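Local coordinates for pyruvate synthase subunit PorC (Thermotoga maritima MSB8, PDB 2RAA), which forms the gamma chain of pyruvate synthase, which oxidises pyruvate with coenzyme A to acetyl-CoA and carbon dioxide while reducing ferredoxin, at residues A35-M38 with L39-A43. Residues are numbered along the deposited sequence; the frame is centred on the assembly and turned at random.
Sequences ASQM and LAEAA
The amide of Gln37 and the carboxylate of Glu41, one helical turn apart, stand almost perpendicular, their planes 82° from each other. Gln37 OE1 lies 3.7 Å from Glu41 OE2, well off the carboxylate plane and so toward one of its faces; two acceptor oxygens at this range share no hydrogen bond. At the other carboxylate oxygen, Glu41 OE1 forms a salt bridge with Arg172 of helix 166-176. Cutting Glu41 back to an alanine is likely to leave that guanidinium without its carboxylate mate. Beneath the pair, Glu41 N donates to Gln37 O at 2.7 Å, nearly straight at 171°. This is the i to i+4 ladder of helix 32-45, which lies on strands 50-55 and 64-72 of the mixed sheet; Ala40 N to Ser36 O (3.0 Å) continues it, and Ser36 O also accepts from Asn69 of strand 64-72. On the buried side, Leu39 CB sits 3.5 Å from Ala35 O. With CG anti to the backbone N (chi1 171°), the leucine's methyl end turns from the 35-38 turn toward Ile71, Leu154 and Leu157, while Met38, a selenomethionine, also touches Leu154.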
ATOM      1  N   ALA A  35       2.244   7.053  -2.599  1.00 55.91           N
ATOM      2  CA  ALA A  35       2.798   5.773  -2.153  1.00 53.68           C
ATOM      3  C   ALA A  35       3.075   4.891  -3.364  1.00 51.82           C
ATOM      4  O   ALA A  35       4.125   4.240  -3.467  1.00 53.68           O
ATOM      5  CB  ALA A  35       1.832   5.094  -1.185  1.00 55.89           C
ATOM      6  N   SER A  36       2.097   4.880  -4.261  1.00 49.79           N
ATOM      7  CA  SER A  36       2.184   4.258  -5.547  1.00 53.06           C
ATOM      8  C   SER A  36       3.412   4.786  -6.313  1.00 52.94           C
ATOM      9  O   SER A  36       4.237   4.003  -6.800  1.00 48.49           O
ATOM     10  CB  SER A  36       0.902   4.553  -6.296  1.00 51.93           C
ATOM     11  OG  SER A  36       0.978   4.053  -7.594  1.00 64.96           O
ATOM     12  N   GLN A  37       3.565   6.107  -6.387  1.00 52.13           N
ATOM     13  CA  GLN A  37       4.716   6.681  -7.077  1.00 53.76           C
ATOM     14  C   GLN A  37       6.005   6.189  -6.496  1.00 55.88           C
ATOM     15  O   GLN A  37       6.891   5.756  -7.223  1.00 58.54           O
ATOM     16  CB  GLN A  37       4.706   8.209  -7.030  1.00 59.75           C
ATOM     17  CG  GLN A  37       3.798   8.845  -8.092  1.00 68.74           C
ATOM     18  CD  GLN A  37       4.425   8.773  -9.477  1.00 83.74           C
ATOM     19  OE1 GLN A  37       5.473   9.407  -9.736  1.00 91.40           O
ATOM     20  NE2 GLN A  37       3.802   7.988 -10.376  1.00 77.27           N
HETATM   21  N   MSE A  38       6.089   6.226  -5.177  1.00 56.22           N
HETATM   22  CA  MSE A  38       7.309   5.896  -4.439  1.00 56.56           C
HETATM   23  C   MSE A  38       7.750   4.461  -4.638  1.00 55.80           C
HETATM   24  O   MSE A  38       8.941   4.146  -4.748  1.00 51.87           O
HETATM   25  CB  MSE A  38       7.048   6.156  -2.949  1.00 59.12           C
HETATM   26  CG  MSE A  38       8.286   6.453  -2.154  1.00 63.32           C
HETATM   27 SE   MSE A  38       7.923   6.764  -0.273  0.75 62.84          SE
HETATM   28  CE  MSE A  38       6.107   7.544  -0.247  1.00 59.91           C
ATOM     29  N   LEU A  39       6.764   3.578  -4.701  1.00 55.13           N
ATOM     30  CA  LEU A  39       7.039   2.195  -4.898  1.00 52.76           C
ATOM     31  C   LEU A  39       7.631   2.088  -6.298  1.00 56.53           C
ATOM     32  O   LEU A  39       8.713   1.548  -6.483  1.00 53.79           O
ATOM     33  CB  LEU A  39       5.748   1.407  -4.772  1.00 51.99           C
ATOM     34  CG  LEU A  39       5.872  -0.044  -5.159  1.00 49.93           C
ATOM     35  CD1 LEU A  39       6.980  -0.698  -4.328  1.00 47.05           C
ATOM     36  CD2 LEU A  39       4.516  -0.688  -4.950  1.00 45.30           C
ATOM     37  N   ALA A  40       6.924   2.660  -7.276  1.00 56.50           N
ATOM     38  CA  ALA A  40       7.385   2.677  -8.666  1.00 55.16           C
ATOM     39  C   ALA A  40       8.807   3.247  -8.721  1.00 52.64           C
ATOM     40  O   ALA A  40       9.729   2.636  -9.273  1.00 50.36           O
ATOM     41  CB  ALA A  40       6.397   3.509  -9.566  1.00 52.51           C
ATOM     42  N   GLU A  41       8.990   4.409  -8.127  1.00 54.73           N
ATOM     43  CA  GLU A  41      10.346   5.019  -8.101  1.00 55.57           C
ATOM     44  C   GLU A  41      11.396   4.095  -7.523  1.00 52.81           C
ATOM     45  O   GLU A  41      12.497   4.014  -8.054  1.00 58.65           O
ATOM     46  CB  GLU A  41      10.319   6.387  -7.427  1.00 56.34           C
ATOM     47  CG  GLU A  41      10.007   7.466  -8.434  1.00 67.77           C
ATOM     48  CD  GLU A  41       9.466   8.746  -7.850  1.00 84.00           C
ATOM     49  OE1 GLU A  41       9.499   8.923  -6.602  1.00 94.09           O
ATOM     50  OE2 GLU A  41       8.993   9.573  -8.675  1.00 91.40           O
ATOM     51  N   ALA A  42      11.049   3.341  -6.490  1.00 54.15           N
ATOM     52  CA  ALA A  42      11.976   2.362  -5.888  1.00 52.38           C
ATOM     53  C   ALA A  42      12.369   1.271  -6.853  1.00 54.84           C
ATOM     54  O   ALA A  42      13.540   0.879  -6.927  1.00 57.77           O
ATOM     55  CB  ALA A  42      11.324   1.728  -4.713  1.00 50.61           C
ATOM     56  N   ALA A  43      11.381   0.721  -7.559  1.00 55.47           N
ATOM     57  CA  ALA A  43      11.643  -0.372  -8.526  1.00 57.27           C
ATOM     58  C   ALA A  43      12.440   0.138  -9.736  1.00 55.29           C
ATOM     59  O   ALA A  43      13.231  -0.603 -10.336  1.00 55.38           O
ATOM     60  CB  ALA A  43      10.322  -1.021  -8.964  1.00 56.22           C
TER